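Local coordinates for protein predicted DNA-binding transcriptional regulator (Aliivibrio fischeri ES114, PDB 7DWN) that probably binds cis-regulatory DNA and regulates transcription as a member of the LysR family, at residues A[167-175]-A[252-263]; A[224-232]-A[240-248]. All blocks are in the same frame, centred on the assembly; numbering follows the deposited sequence.

Contact 1 (A[167-175]-A[252-263])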
loop_
_atom_site.group_PDB
_atom_site.type_symbol
_atom_site.label_atom_id
_atom_site.label_comp_id
_atom_site.label_asym_id
_atom_site.label_seq_id
_atom_site.Cartn_x
_atom_site.Cartn_y
_atom_site.Cartn_z
ATOM N N THR A 167 3.377 33.499 -20.394
ATOM C CA THR A 167 2.428 33.593 -21.492
ATOM C C THR A 167 1.110 34.113 -20.920
ATOM O O THR A 167 1.011 34.417 -19.729
ATOM C CB THR A 167 2.292 32.219 -22.171
ATOM O OG1 THR A 167 3.602 31.712 -22.461
ATOM C CG2 THR A 167 1.507 32.283 -23.471
ATOM N N GLU A 168 0.086 34.231 -21.763
ATOM C CA GLU A 168 -1.231 34.659 -21.318
ATOM C C GLU A 168 -2.301 33.679 -21.778
ATOM O O GLU A 168 -2.229 33.116 -22.875
ATOM C CB GLU A 168 -1.582 36.057 -21.841
ATOM C CG GLU A 168 -0.563 37.139 -21.532
ATOM C CD GLU A 168 -1.026 38.507 -21.994
ATOM O OE1 GLU A 168 -1.579 39.263 -21.167
ATOM O OE2 GLU A 168 -0.853 38.820 -23.191
ATOM N N LEU A 169 -3.287 33.476 -20.910
ATOM C CA LEU A 169 -4.585 32.944 -21.299
ATOM C C LEU A 169 -5.400 34.076 -21.906
ATOM O O LEU A 169 -5.713 35.061 -21.221
ATOM C CB LEU A 169 -5.315 32.355 -20.095
ATOM C CG LEU A 169 -4.715 31.115 -19.436
ATOM C CD1 LEU A 169 -5.445 30.794 -18.141
ATOM C CD2 LEU A 169 -4.782 29.941 -20.393
ATOM N N LEU A 170 -5.724 33.942 -23.191
ATOM C CA LEU A 170 -6.493 34.908 -23.959
ATOM C C LEU A 170 -7.916 34.413 -24.128
ATOM O O LEU A 170 -8.117 33.263 -24.557
ATOM C CB LEU A 170 -5.856 35.119 -25.330
ATOM C CG LEU A 170 -4.362 35.439 -25.346
ATOM C CD1 LEU A 170 -3.859 35.539 -26.776
ATOM C CD2 LEU A 170 -4.079 36.723 -24.586
ATOM N N PRO A 171 -8.917 35.218 -23.771
ATOM C CA PRO A 171 -10.311 34.857 -24.067
ATOM C C PRO A 171 -10.588 35.048 -25.550
ATOM O O PRO A 171 -10.477 36.157 -26.079
ATOM C CB PRO A 171 -11.121 35.830 -23.205
ATOM C CG PRO A 171 -10.220 37.013 -23.036
ATOM C CD PRO A 171 -8.812 36.476 -23.011
ATOM N N VAL A 172 -10.939 33.958 -26.227
ATOM C CA VAL A 172 -11.067 33.969 -27.673
ATOM C C VAL A 172 -12.410 33.389 -28.092
ATOM O O VAL A 172 -13.028 32.581 -27.384
ATOM C CB VAL A 172 -9.924 33.201 -28.365
ATOM C CG1 VAL A 172 -8.595 33.889 -28.113
ATOM C CG2 VAL A 172 -9.892 31.758 -27.890
ATOM N N SER A 173 -12.841 33.829 -29.278
ATOM C CA SER A 173 -14.040 33.356 -29.950
ATOM C C SER A 173 -13.718 33.013 -31.395
ATOM O O SER A 173 -12.776 33.546 -31.992
ATOM C CB SER A 173 -15.160 34.404 -29.956
ATOM O OG SER A 173 -15.407 34.904 -28.665
ATOM N N ALA A 174 -14.543 32.139 -31.964
ATOM C CA ALA A 174 -14.482 31.861 -33.390
ATOM C C ALA A 174 -14.851 33.107 -34.188
ATOM O O ALA A 174 -15.525 34.017 -33.697
ATOM C CB ALA A 174 -15.422 30.712 -33.754
ATOM N N CYS A 175 -14.404 33.141 -35.439
ATOM C CA CYS A 175 -14.662 34.266 -36.322
ATOM C C CYS A 175 -15.295 33.781 -37.616
ATOM O O CYS A 175 -14.993 32.687 -38.101
ATOM C CB CYS A 175 -13.378 35.040 -36.634
ATOM S SG CYS A 175 -12.942 36.258 -35.389
ATOM N N LYS A 252 -6.716 34.396 -38.626
ATOM C CA LYS A 252 -7.913 35.144 -38.247
ATOM C C LYS A 252 -9.138 34.258 -38.046
ATOM O O LYS A 252 -10.260 34.774 -37.966
ATOM C CB LYS A 252 -8.235 36.252 -39.261
ATOM C CG LYS A 252 -7.469 37.554 -39.044
ATOM C CD LYS A 252 -6.013 37.429 -39.459
ATOM C CE LYS A 252 -5.216 38.674 -39.102
ATOM N NZ LYS A 252 -3.758 38.488 -39.348
ATOM N N LYS A 253 -8.958 32.937 -37.961
ATOM C CA LYS A 253 -10.084 32.062 -37.657
ATOM C C LYS A 253 -10.601 32.293 -36.245
ATOM O O LYS A 253 -11.805 32.171 -35.994
ATOM C CB LYS A 253 -9.678 30.600 -37.839
ATOM C CG LYS A 253 -9.131 30.273 -39.217
ATOM C CD LYS A 253 -8.800 28.796 -39.342
ATOM C CE LYS A 253 -8.360 28.453 -40.755
ATOM N NZ LYS A 253 -9.398 28.822 -41.757
ATOM N N VAL A 254 -9.708 32.625 -35.316
ATOM C CA VAL A 254 -10.062 32.926 -33.938
ATOM C C VAL A 254 -9.647 34.364 -33.653
ATOM O O VAL A 254 -8.770 34.924 -34.315
ATOM C CB VAL A 254 -9.394 31.947 -32.947
ATOM C CG1 VAL A 254 -7.955 32.362 -32.656
ATOM C CG2 VAL A 254 -10.198 31.830 -31.667
ATOM N N ALA A 255 -10.300 34.973 -32.665
ATOM C CA ALA A 255 -9.938 36.335 -32.302
ATOM C C ALA A 255 -10.111 36.553 -30.809
ATOM O O ALA A 255 -11.006 35.983 -30.173
ATOM C CB ALA A 255 -10.759 37.376 -33.069
ATOM N N ILE A 256 -9.231 37.396 -30.265
ATOM C CA ILE A 256 -9.353 37.849 -28.888
ATOM C C ILE A 256 -10.528 38.808 -28.787
ATOM O O ILE A 256 -10.662 39.743 -29.588
ATOM C CB ILE A 256 -8.052 38.518 -28.424
ATOM C CG1 ILE A 256 -6.844 37.643 -28.761
ATOM C CG2 ILE A 256 -8.108 38.804 -26.933
ATOM C CD1 ILE A 256 -5.513 38.308 -28.478
ATOM N N ILE A 257 -11.390 38.582 -27.798
ATOM C CA ILE A 257 -12.607 39.362 -27.626
ATOM C C ILE A 257 -12.660 40.073 -26.288
ATOM O O ILE A 257 -13.622 40.803 -26.028
ATOM C CB ILE A 257 -13.862 38.483 -27.802
ATOM C CG1 ILE A 257 -13.979 37.503 -26.635
ATOM C CG2 ILE A 257 -13.807 37.734 -29.119
ATOM C CD1 ILE A 257 -15.363 36.951 -26.452
ATOM N N GLY A 258 -11.667 39.883 -25.428
ATOM C CA GLY A 258 -11.699 40.434 -24.094
ATOM C C GLY A 258 -10.915 41.730 -23.963
ATOM O O GLY A 258 -10.139 42.121 -24.830
ATOM N N GLU A 259 -11.157 42.406 -22.845
ATOM C CA GLU A 259 -10.326 43.525 -22.437
ATOM C C GLU A 259 -8.940 43.013 -22.049
ATOM O O GLU A 259 -8.745 41.828 -21.766
ATOM C CB GLU A 259 -10.986 44.264 -21.270
ATOM C CG GLU A 259 -10.376 45.607 -20.908
ATOM C CD GLU A 259 -11.175 46.324 -19.837
ATOM O OE1 GLU A 259 -12.302 45.876 -19.538
ATOM O OE2 GLU A 259 -10.676 47.331 -19.292
ATOM N N GLN A 260 -7.960 43.921 -22.056
ATOM C CA GLN A 260 -6.607 43.531 -21.669
ATOM C C GLN A 260 -6.567 43.005 -20.241
ATOM O O GLN A 260 -5.746 42.138 -19.920
ATOM C CB GLN A 260 -5.649 44.711 -21.834
ATOM C CG GLN A 260 -4.180 44.346 -21.667
ATOM C CD GLN A 260 -3.666 43.455 -22.783
ATOM O OE1 GLN A 260 -4.085 43.577 -23.934
ATOM N NE2 GLN A 260 -2.750 42.551 -22.447
ATOM N N SER A 261 -7.450 43.505 -19.373
ATOM C CA SER A 261 -7.537 42.989 -18.013
ATOM C C SER A 261 -8.096 41.573 -17.965
ATOM O O SER A 261 -7.963 40.903 -16.935
ATOM C CB SER A 261 -8.392 43.921 -17.154
ATOM O OG SER A 261 -9.663 44.131 -17.743
ATOM N N LEU A 262 -8.721 41.104 -19.048
ATOM C CA LEU A 262 -9.184 39.724 -19.114
ATOM C C LEU A 262 -8.083 38.760 -19.535
ATOM O O LEU A 262 -8.201 37.558 -19.277
ATOM C CB LEU A 262 -10.371 39.602 -20.072
ATOM C CG LEU A 262 -11.651 40.338 -19.671
ATOM C CD1 LEU A 262 -12.770 40.055 -20.661
ATOM C CD2 LEU A 262 -12.072 39.960 -18.260
ATOM N N ARG A 263 -7.026 39.256 -20.177
ATOM C CA ARG A 263 -5.880 38.420 -20.514
ATOM C C ARG A 263 -5.112 38.084 -19.242
ATOM O O ARG A 263 -4.646 38.987 -18.538
ATOM C CB ARG A 263 -4.982 39.137 -21.519
ATOM C CG ARG A 263 -5.669 39.514 -22.825
ATOM C CD ARG A 263 -4.696 40.199 -23.775
ATOM N NE ARG A 263 -5.242 40.372 -25.120
ATOM C CZ ARG A 263 -5.850 41.474 -25.548
ATOM N NH1 ARG A 263 -5.997 42.510 -24.736
ATOM N NH2 ARG A 263 -6.312 41.543 -26.789
#

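Contact 2 (A[224-232]-A[240-248])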
loop_
_atom_site.group_PDB
_atom_site.type_symbol
_atom_site.label_atom_id
_atom_site.label_comp_id
_atom_site.label_asym_id
_atom_site.label_seq_id
_atom_site.Cartn_x
_atom_site.Cartn_y
_atom_site.Cartn_z
ATOM N N THR A 224 -6.721 21.533 -23.191
ATOM C CA THR A 224 -6.769 22.790 -23.930
ATOM C C THR A 224 -7.151 22.560 -25.385
ATOM O O THR A 224 -7.907 23.344 -25.968
ATOM C CB THR A 224 -5.420 23.504 -23.836
ATOM O OG1 THR A 224 -5.244 24.021 -22.511
ATOM C CG2 THR A 224 -5.328 24.641 -24.844
ATOM N N ASP A 225 -6.643 21.484 -25.987
ATOM C CA ASP A 225 -6.961 21.202 -27.381
ATOM C C ASP A 225 -8.453 20.954 -27.571
ATOM O O ASP A 225 -9.020 21.338 -28.601
ATOM C CB ASP A 225 -6.141 20.006 -27.864
ATOM C CG ASP A 225 -5.788 20.095 -29.334
ATOM O OD1 ASP A 225 -5.183 21.112 -29.743
ATOM O OD2 ASP A 225 -6.110 19.144 -30.078
ATOM N N MET A 226 -9.106 20.342 -26.582
ATOM C CA MET A 226 -10.548 20.133 -26.647
ATOM C C MET A 226 -11.296 21.463 -26.701
ATOM O O MET A 226 -12.165 21.673 -27.563
ATOM C CB MET A 226 -10.998 19.307 -25.440
ATOM C CG MET A 226 -12.339 18.620 -25.589
ATOM S SD MET A 226 -12.308 17.330 -26.844
ATOM C CE MET A 226 -13.119 18.162 -28.206
ATOM N N LEU A 227 -10.976 22.371 -25.771
ATOM C CA LEU A 227 -11.594 23.694 -25.768
ATOM C C LEU A 227 -11.297 24.445 -27.057
ATOM O O LEU A 227 -12.166 25.140 -27.592
ATOM C CB LEU A 227 -11.107 24.506 -24.566
ATOM C CG LEU A 227 -11.378 23.959 -23.166
ATOM C CD1 LEU A 227 -10.963 24.982 -22.120
ATOM C CD2 LEU A 227 -12.840 23.597 -23.009
ATOM N N LYS A 228 -10.071 24.318 -27.567
ATOM C CA LYS A 228 -9.698 24.983 -28.811
ATOM C C LYS A 228 -10.551 24.487 -29.972
ATOM O O LYS A 228 -11.059 25.283 -30.772
ATOM C CB LYS A 228 -8.210 24.753 -29.085
ATOM C CG LYS A 228 -7.716 25.249 -30.431
ATOM C CD LYS A 228 -6.242 24.917 -30.602
ATOM C CE LYS A 228 -5.735 25.290 -31.981
ATOM N NZ LYS A 228 -4.315 24.877 -32.165
ATOM N N ILE A 229 -10.730 23.167 -30.068
ATOM C CA ILE A 229 -11.551 22.596 -31.131
ATOM C C ILE A 229 -12.988 23.082 -31.016
ATOM O O ILE A 229 -13.607 23.479 -32.012
ATOM C CB ILE A 229 -11.469 21.059 -31.108
ATOM C CG1 ILE A 229 -10.085 20.596 -31.563
ATOM C CG2 ILE A 229 -12.547 20.461 -31.989
ATOM C CD1 ILE A 229 -9.919 19.103 -31.569
ATOM N N LEU A 230 -13.541 23.080 -29.800
ATOM C CA LEU A 230 -14.927 23.518 -29.657
ATOM C C LEU A 230 -15.082 25.012 -29.924
ATOM O O LEU A 230 -16.140 25.445 -30.395
ATOM C CB LEU A 230 -15.466 23.153 -28.275
ATOM C CG LEU A 230 -15.816 21.671 -28.121
ATOM C CD1 LEU A 230 -16.771 21.462 -26.960
ATOM C CD2 LEU A 230 -16.401 21.111 -29.411
ATOM N N VAL A 231 -14.047 25.808 -29.645
ATOM C CA VAL A 231 -14.068 27.218 -30.027
ATOM C C VAL A 231 -14.100 27.349 -31.542
ATOM O O VAL A 231 -14.895 28.112 -32.104
ATOM C CB VAL A 231 -12.859 27.960 -29.427
ATOM C CG1 VAL A 231 -12.666 29.307 -30.108
ATOM C CG2 VAL A 231 -13.041 28.149 -27.936
ATOM N N LEU A 232 -13.234 26.597 -32.228
ATOM C CA LEU A 232 -13.187 26.659 -33.685
ATOM C C LEU A 232 -14.501 26.216 -34.315
ATOM O O LEU A 232 -14.853 26.684 -35.405
ATOM C CB LEU A 232 -12.028 25.810 -34.206
ATOM C CG LEU A 232 -10.648 26.464 -34.112
ATOM C CD1 LEU A 232 -9.557 25.483 -34.506
ATOM C CD2 LEU A 232 -10.597 27.706 -34.987
ATOM N N LEU A 240 -7.763 30.463 -23.852
ATOM C CA LEU A 240 -6.771 29.536 -24.360
ATOM C C LEU A 240 -5.371 30.118 -24.222
ATOM O O LEU A 240 -5.192 31.334 -24.350
ATOM C CB LEU A 240 -7.041 29.200 -25.831
ATOM C CG LEU A 240 -8.429 28.617 -26.099
ATOM C CD1 LEU A 240 -8.613 28.282 -27.571
ATOM C CD2 LEU A 240 -8.643 27.388 -25.235
ATOM N N PRO A 241 -4.371 29.287 -23.932
ATOM C CA PRO A 241 -2.993 29.786 -23.896
ATOM C C PRO A 241 -2.574 30.283 -25.270
ATOM O O PRO A 241 -2.892 29.678 -26.295
ATOM C CB PRO A 241 -2.180 28.564 -23.457
ATOM C CG PRO A 241 -3.033 27.391 -23.810
ATOM C CD PRO A 241 -4.446 27.853 -23.609
ATOM N N ALA A 242 -1.854 31.404 -25.279
ATOM C CA ALA A 242 -1.577 32.085 -26.537
ATOM C C ALA A 242 -0.666 31.265 -27.443
ATOM O O ALA A 242 -0.753 31.384 -28.670
ATOM C CB ALA A 242 -0.971 33.458 -26.266
ATOM N N TYR A 243 0.198 30.422 -26.872
ATOM C CA TYR A 243 1.114 29.643 -27.700
ATOM C C TYR A 243 0.403 28.553 -28.493
ATOM O O TYR A 243 0.992 28.006 -29.432
ATOM C CB TYR A 243 2.221 29.024 -26.842
ATOM C CG TYR A 243 1.732 28.098 -25.749
ATOM C CD1 TYR A 243 1.379 26.783 -26.029
ATOM C CD2 TYR A 243 1.643 28.532 -24.431
ATOM C CE1 TYR A 243 0.937 25.935 -25.038
ATOM C CE2 TYR A 243 1.204 27.686 -23.429
ATOM C CZ TYR A 243 0.850 26.388 -23.740
ATOM O OH TYR A 243 0.414 25.537 -22.752
ATOM N N SER A 244 -0.839 28.227 -28.144
ATOM C CA SER A 244 -1.567 27.151 -28.800
ATOM C C SER A 244 -2.508 27.635 -29.895
ATOM O O SER A 244 -3.097 26.801 -30.592
ATOM C CB SER A 244 -2.369 26.350 -27.767
ATOM O OG SER A 244 -3.523 27.063 -27.351
ATOM N N ILE A 245 -2.669 28.946 -30.065
ATOM C CA ILE A 245 -3.617 29.478 -31.038
ATOM C C ILE A 245 -2.963 30.566 -31.878
ATOM O O ILE A 245 -3.648 31.457 -32.394
ATOM C CB ILE A 245 -4.878 30.023 -30.341
ATOM C CG1 ILE A 245 -4.496 31.085 -29.309
ATOM C CG2 ILE A 245 -5.669 28.892 -29.697
ATOM C CD1 ILE A 245 -5.675 31.827 -28.732
ATOM N N GLN A 246 -1.638 30.505 -32.027
ATOM C CA GLN A 246 -0.937 31.560 -32.755
ATOM C C GLN A 246 -1.292 31.552 -34.236
ATOM O O GLN A 246 -1.508 32.613 -34.832
ATOM C CB GLN A 246 0.574 31.422 -32.562
ATOM C CG GLN A 246 1.065 31.872 -31.195
ATOM C CD GLN A 246 0.675 33.304 -30.872
ATOM O OE1 GLN A 246 0.646 34.168 -31.749
ATOM N NE2 GLN A 246 0.370 33.560 -29.606
ATOM N N GLU A 247 -1.361 30.369 -34.851
ATOM C CA GLU A 247 -1.702 30.307 -36.269
ATOM C C GLU A 247 -3.174 30.627 -36.501
ATOM O O GLU A 247 -3.523 31.265 -37.499
ATOM C CB GLU A 247 -1.352 28.934 -36.840
ATOM C CG GLU A 247 0.136 28.738 -37.072
ATOM C CD GLU A 247 0.491 27.317 -37.461
ATOM O OE1 GLU A 247 -0.428 26.541 -37.798
ATOM O OE2 GLU A 247 1.691 26.974 -37.423
ATOM N N GLU A 248 -4.050 30.194 -35.591
ATOM C CA GLU A 248 -5.465 30.530 -35.717
ATOM C C GLU A 248 -5.683 32.033 -35.583
ATOM O O GLU A 248 -6.496 32.617 -36.309
ATOM C CB GLU A 248 -6.286 29.769 -34.675
ATOM C CG GLU A 248 -6.409 28.270 -34.931
ATOM C CD GLU A 248 -5.119 27.516 -34.670
ATOM O OE1 GLU A 248 -4.894 26.474 -35.320
ATOM O OE2 GLU A 248 -4.328 27.968 -33.817
#

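Contact 1 (A[167-175]-A[252-263])
Leu170 spreads its two methyls over different partners: CD1 meets Ile256 CD1 at 3.6 Å, while CD2 packs on the aliphatic part of Arg263, 3.6 Å from its CD, and reaches the in-plane edge of the guanidinium. The Arg263 chain is extended from CG to NE and crosses the leucine obliquely. Beside it the Pro171 ring presents CG to Gly258 CA and, at about a right angle, to Leu262 CB, both 3.9 Å away. Val172 shares one sheet face with Ile256 and also packs its CB on Val254 CG2. On the face of Ser173 and Ala255, Ser173 OG is approached by Ile257 CD1 at 3.0 Å, a tight fit; beyond the pair, Cys175 SG rests 3.4 Å from Ala255 CB. Backbone bonds align 171-173 with 255-257: Ser173 and Ala255 form a hydrogen-bonded pair, and Ile257 N continues the ladder to Pro171 O at 3.1 Å.

This antiparallel pairing belongs to the mixed sheet of the LysR substrate-binding domain, untouched by other chains of the assembly. Strand 254-256 lies along the end of strand 160-174, whose other neighbours include strands 238-241 and 264-272. Helix 246-250 covers Val254 and Ile256 through Leu249, and helix 201-209 touches Leu169 and Leu262.

Contact 2 (A[224-232]-A[240-248])
Leu240 and Lys228 bury the most surface here, 83 Å² each, and they touch: Leu240 CD1 sits 3.7 Å from Lys228 CA, against the side of helix 224-232. The other methyl, CD2, turns to Leu227 CB at 3.9 Å, so the two methyls rest on neighbouring residues of the helix. Val231, one turn on from Leu227, adds a looser contact to CD1.

From the same place the Lys228 chain runs straight out. With CG anti to the backbone N (chi1 173°) and every later torsion extended, it carries NZ past Ile245, its CD 4.1 Å from Ile245 CG2, to the turn that precedes helix 246-250. There NZ bonds to Ser244 O at 2.8 Å, meeting the carbonyl almost end on, with an angle of 178° at the oxygen. Glu248 crosses the lysine tail at about a right angle and makes a long salt bridge, OE2 to NZ, of 3.5 Å.

Thr224 works at the first turn of the helix. Its CG2 packs on Pro241 CD at 3.6 Å and nears Ser244 OG, itself bonded to Pro241 O. The threonine hydroxyl is bonded to Tyr196 OH and to a bound MES molecule.

In the substrate-binding domain, helix 224-232 packs on strands 191-195 and 215-221 through Leu227 and Leu230, and Met226 meets Ile108 of a second subunit.

Chemically the contact grades from hydrocarbon to charge. The leucine packs against the root of the lysine, and a neutral carbonyl then takes the ammonium in a hydrogen bond, while the more distant carboxylate probably contributes mainly electrostatic attraction that favours the charged lysine.

How the contacts relate
Contacts 1 and 2 have centres about 10 Å apart and meet in the sheet, where strand 160-174 is flanked by 238-241. Leu170 N lies 2.9 Å from Leu240 O, and Ala242 N lies 3.0 Å from Glu168 O, both probable hydrogen bonds. The chain between 240-248 and 252-263 is short, so helix 246-250 leads from one contact into strand 254-256 of the other, and contact 2 is nested inside the loop closed by contact 1. The MES molecule, probably from the crystallisation liquor, lies about 3 Å from the Thr224 side chain in contact 2; its position is consistent with the effector cleft of LysR-type domains. Ala174 CB of contact 1 also packs 3.1 Å from Val231 O of contact 2.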